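Local coordinates for protein potential RNA-dependent RNA polymerase (Human picobirnavirus, PDB 5I62) that acts as an RNA-directed RNA polymerase, adding ribonucleotides to a growing RNA chain, and probably serves both transcription and genome replication of a double-stranded RNA virus, at residues M42-E45 with S46-E50; E461-L464 with D465-K469. All coordinates share one frame; numbering follows the deposited sequence.

Contact 1 of 2, residues M42-E45 with S46-E50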
loop_
_atom_site.group_PDB
_atom_site.type_symbol
_atom_site.label_atom_id
_atom_site.label_comp_id
_atom_site.label_asym_id
_atom_site.label_seq_id
_atom_site.Cartn_x
_atom_site.Cartn_y
_atom_site.Cartn_z
ATOM N N MET A 42 13.277 -26.466 10.621
ATOM C CA MET A 42 13.933 -25.444 11.415
ATOM C C MET A 42 12.910 -24.395 11.817
ATOM O O MET A 42 11.993 -24.085 11.053
ATOM C CB MET A 42 15.090 -24.793 10.643
ATOM C CG MET A 42 16.352 -25.652 10.609
ATOM S SD MET A 42 17.643 -25.017 9.519
ATOM C CE MET A 42 17.964 -23.420 10.256
ATOM N N SER A 43 13.066 -23.855 13.021
ATOM C CA SER A 43 12.207 -22.767 13.443
ATOM C C SER A 43 12.626 -21.466 12.764
ATOM O O SER A 43 13.724 -21.333 12.212
ATOM C CB SER A 43 12.256 -22.583 14.959
ATOM O OG SER A 43 13.504 -22.025 15.322
ATOM N N LEU A 44 11.732 -20.491 12.833
ATOM C CA LEU A 44 12.032 -19.175 12.298
ATOM C C LEU A 44 13.241 -18.554 13.001
ATOM O O LEU A 44 14.105 -17.952 12.354
ATOM C CB LEU A 44 10.786 -18.310 12.430
ATOM C CG LEU A 44 10.847 -16.846 12.043
ATOM C CD1 LEU A 44 11.058 -16.703 10.546
ATOM C CD2 LEU A 44 9.536 -16.210 12.491
ATOM N N GLU A 45 13.329 -18.721 14.323
ATOM C CA GLU A 45 14.464 -18.205 15.085
ATOM C C GLU A 45 15.776 -18.770 14.552
ATOM O O GLU A 45 16.730 -18.027 14.295
ATOM C CB GLU A 45 14.307 -18.552 16.568
ATOM C CG GLU A 45 13.118 -17.914 17.295
ATOM C CD GLU A 45 11.771 -18.399 16.761
ATOM O OE1 GLU A 45 11.465 -19.612 16.885
ATOM O OE2 GLU A 45 11.021 -17.562 16.215
ATOM N N SER A 46 15.828 -20.093 14.361
ATOM C CA SER A 46 17.061 -20.737 13.922
ATOM C C SER A 46 17.467 -20.288 12.525
ATOM O O SER A 46 18.654 -20.080 12.265
ATOM C CB SER A 46 16.903 -22.249 13.980
ATOM O OG SER A 46 16.901 -22.678 15.331
ATOM N N ILE A 47 16.505 -20.161 11.607
ATOM C CA ILE A 47 16.799 -19.587 10.294
ATOM C C ILE A 47 17.410 -18.207 10.459
ATOM O O ILE A 47 18.481 -17.906 9.917
ATOM C CB ILE A 47 15.529 -19.516 9.428
ATOM C CG1 ILE A 47 14.969 -20.915 9.158
ATOM C CG2 ILE A 47 15.827 -18.767 8.118
ATOM C CD1 ILE A 47 13.506 -20.897 8.815
ATOM N N CYS A 48 16.731 -17.342 11.210
ATOM C CA CYS A 48 17.218 -15.976 11.378
ATOM C C CYS A 48 18.567 -15.959 12.082
ATOM O O CYS A 48 19.480 -15.230 11.677
ATOM C CB CYS A 48 16.188 -15.157 12.149
ATOM S SG CYS A 48 14.687 -14.790 11.184
ATOM N N ASP A 49 18.716 -16.776 13.135
ATOM C CA ASP A 49 19.974 -16.804 13.879
ATOM C C ASP A 49 21.136 -17.197 12.974
ATOM O O ASP A 49 22.230 -16.622 13.061
ATOM C CB ASP A 49 19.865 -17.769 15.062
ATOM C CG ASP A 49 19.003 -17.223 16.201
ATOM O OD1 ASP A 49 18.612 -16.034 16.154
ATOM O OD2 ASP A 49 18.708 -17.992 17.147
ATOM N N GLU A 50 20.908 -18.173 12.093
ATOM C CA GLU A 50 21.969 -18.647 11.211
ATOM C C GLU A 50 22.384 -17.569 10.216
ATOM O O GLU A 50 23.582 -17.330 9.997
ATOM C CB GLU A 50 21.513 -19.916 10.487
ATOM C CG GLU A 50 22.644 -20.628 9.784
ATOM C CD GLU A 50 23.633 -21.239 10.776
ATOM O OE1 GLU A 50 24.746 -21.624 10.355
ATOM O OE2 GLU A 50 23.294 -21.335 11.978
#
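Glu-45 O lies over one face of the Asp-49 carboxylate, 3.1 Å from Asp-49 CG. Asp-49 OD1 and OD2 are about equally near, and the oxygen stands almost directly above CG, though the C=O bond comes in at a slant. Both groups are acceptors, and their closeness follows from the helical turn: Asp-49 N donates to Glu-45 O over 2.6 Å. Asp-49 OD1 forms a salt bridge with Arg-73, which helps hold the carboxylate. At the start of the helix, Ser-43 is the N-cap. With chi1 at 72°, Ser-43 OG turns back over its own backbone and accepts from Ser-46 N over 3.2 Å in a nearly straight bond. Ser-43 O takes Ile-47 N at 3.1 Å. Met-42 reaches past the cap with its chain bent at chi3 (60°). This brings Met-42 CE over the first turn, 4.1 Å from Ile-47 CG1 and 3.8 Å from Ile-47 N. On another side of the helix, Leu-44 CD1 touches Cys-48 SG at 4.2 Å, and both side chains rest on Val-76. The arrangement is a helix N-terminus with a serine N-cap. The Met-42 to Ile-47 contact, from the residue before the cap to the fourth helical residue, is a hydrophobic staple.

Contact 2 of 2, residues E461-L464 with D465-K469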
loop_
_atom_site.group_PDB
_atom_site.type_symbol
_atom_site.label_atom_id
_atom_site.label_comp_id
_atom_site.label_asym_id
_atom_site.label_seq_id
_atom_site.Cartn_x
_atom_site.Cartn_y
_atom_site.Cartn_z
ATOM N N GLU A 461 24.540 -11.848 -2.451
ATOM C CA GLU A 461 24.983 -13.123 -3.013
ATOM C C GLU A 461 25.051 -14.197 -1.940
ATOM O O GLU A 461 24.653 -15.345 -2.177
ATOM C CB GLU A 461 26.345 -12.977 -3.696
ATOM C CG GLU A 461 26.375 -11.988 -4.839
ATOM C CD GLU A 461 25.567 -12.448 -6.055
ATOM O OE1 GLU A 461 25.067 -13.601 -6.076
ATOM O OE2 GLU A 461 25.416 -11.637 -6.998
ATOM N N GLU A 462 25.587 -13.849 -0.764
ATOM C CA GLU A 462 25.556 -14.770 0.362
ATOM C C GLU A 462 24.123 -15.076 0.757
ATOM O O GLU A 462 23.782 -16.227 1.059
ATOM C CB GLU A 462 26.319 -14.193 1.550
ATOM C CG GLU A 462 27.823 -14.043 1.326
ATOM C CD GLU A 462 28.205 -12.761 0.587
ATOM O OE1 GLU A 462 27.317 -12.071 0.033
ATOM O OE2 GLU A 462 29.413 -12.438 0.556
ATOM N N PHE A 463 23.267 -14.053 0.746
ATOM C CA PHE A 463 21.877 -14.258 1.114
ATOM C C PHE A 463 21.201 -15.234 0.159
ATOM O O PHE A 463 20.453 -16.117 0.597
ATOM C CB PHE A 463 21.136 -12.928 1.141
ATOM C CG PHE A 463 19.736 -13.046 1.647
ATOM C CD1 PHE A 463 19.504 -13.333 2.985
ATOM C CD2 PHE A 463 18.653 -12.903 0.788
ATOM C CE1 PHE A 463 18.215 -13.452 3.472
ATOM C CE2 PHE A 463 17.351 -13.018 1.268
ATOM C CZ PHE A 463 17.136 -13.294 2.616
ATOM N N LEU A 464 21.485 -15.112 -1.143
ATOM C CA LEU A 464 20.892 -16.019 -2.124
ATOM C C LEU A 464 21.363 -17.455 -1.913
ATOM O O LEU A 464 20.561 -18.392 -1.979
ATOM C CB LEU A 464 21.226 -15.549 -3.532
ATOM C CG LEU A 464 20.567 -16.355 -4.648
ATOM C CD1 LEU A 464 19.039 -16.299 -4.539
ATOM C CD2 LEU A 464 21.041 -15.845 -6.000
ATOM N N ASP A 465 22.665 -17.650 -1.673
ATOM C CA ASP A 465 23.168 -18.991 -1.396
ATOM C C ASP A 465 22.520 -19.555 -0.139
ATOM O O ASP A 465 22.179 -20.740 -0.081
ATOM C CB ASP A 465 24.689 -18.973 -1.253
ATOM C CG ASP A 465 25.409 -18.706 -2.574
ATOM O OD1 ASP A 465 24.836 -18.990 -3.646
ATOM O OD2 ASP A 465 26.556 -18.204 -2.535
ATOM N N PHE A 466 22.323 -18.711 0.874
ATOM C CA PHE A 466 21.609 -19.143 2.070
ATOM C C PHE A 466 20.181 -19.568 1.746
ATOM O O PHE A 466 19.688 -20.568 2.274
ATOM C CB PHE A 466 21.599 -18.019 3.107
ATOM C CG PHE A 466 20.942 -18.401 4.403
ATOM C CD1 PHE A 466 21.619 -19.164 5.337
ATOM C CD2 PHE A 466 19.641 -18.012 4.680
ATOM C CE1 PHE A 466 21.020 -19.511 6.538
ATOM C CE2 PHE A 466 19.028 -18.362 5.876
ATOM C CZ PHE A 466 19.720 -19.113 6.807
ATOM N N CYS A 467 19.489 -18.806 0.899
ATOM C CA CYS A 467 18.102 -19.134 0.576
ATOM C C CYS A 467 18.000 -20.389 -0.293
ATOM O O CYS A 467 17.072 -21.192 -0.128
ATOM C CB CYS A 467 17.439 -17.944 -0.108
ATOM S SG CYS A 467 17.196 -16.537 1.048
ATOM N N ILE A 468 18.929 -20.567 -1.231
ATOM C CA ILE A 468 18.918 -21.771 -2.065
ATOM C C ILE A 468 18.933 -23.025 -1.197
ATOM O O ILE A 468 18.186 -23.980 -1.439
ATOM C CB ILE A 468 20.103 -21.751 -3.048
ATOM C CG1 ILE A 468 19.891 -20.689 -4.142
ATOM C CG2 ILE A 468 20.298 -23.135 -3.669
ATOM C CD1 ILE A 468 21.177 -20.343 -4.925
ATOM N N LYS A 469 19.768 -23.025 -0.156
ATOM C CA LYS A 469 19.880 -24.166 0.743
ATOM C C LYS A 469 18.593 -24.428 1.508
ATOM O O LYS A 469 18.383 -25.550 1.980
ATOM C CB LYS A 469 21.035 -23.949 1.724
ATOM C CG LYS A 469 22.421 -23.999 1.086
ATOM C CD LYS A 469 23.513 -23.904 2.149
ATOM C CE LYS A 469 24.907 -24.114 1.555
ATOM N NZ LYS A 469 25.407 -22.948 0.768
#
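In Phe-463 CG is trans to the backbone N (chi1 -174°), whereas in Cys-467, one turn later, SG is trans to the carbonyl carbon (chi1 -69°). The two choices swing the ring and the sulfur together. Cys-467 SG lies over one face of the Phe-463 ring, 3.7 Å from the ring centroid and 21° off the normal. It stands off-centre, nearest Phe-463 CE2 at 3.5 Å. This is a sulfur-aromatic contact. A backbone bond from Cys-467 N to Phe-463 O, 2.9 Å long, holds the same turn. Leu-464 and Ile-468 repeat the i to i+4 spacing on another side. Their side chains cross at a slant, with Leu-464 CG 4.0 Å from Ile-468 CD1. Ile-468 CG1 also packs against Leu-464 O at 3.2 Å. Glu-461 and Asp-465, again one turn apart, both form salt bridges with Arg-533, which would offset their like charges. Helix 460-469 is covered on several sides. Phe-463 and Cys-467 pack on helix 419-427, and Phe-463 also meets Trp-51 edge to face. Leu-464 and Ile-468 face helix 525-532. Phe-466 lies against helix 44-55 and Tyr-39.

The centres of contacts 1 and 2 are about 14 Å apart, and each lies about 28 Å from the centre of the chain, on the same side. Contact 1 comes first in sequence, at the start of helix 44-55. Contact 2 follows more than 400 residues later, in helix 460-469. The two helices touch directly: Phe-466 CZ comes within 3.6 Å of Ile-47 O, and Phe-466 CE1 within 3.8 Å of Glu-50 CG. Both also pack on helix 419-427, with Leu-423 touched by Ile-47 and by Phe-463. The packing thus ties an early helix of the polymerase to helices near its C-terminus, which probably belong to the thumb.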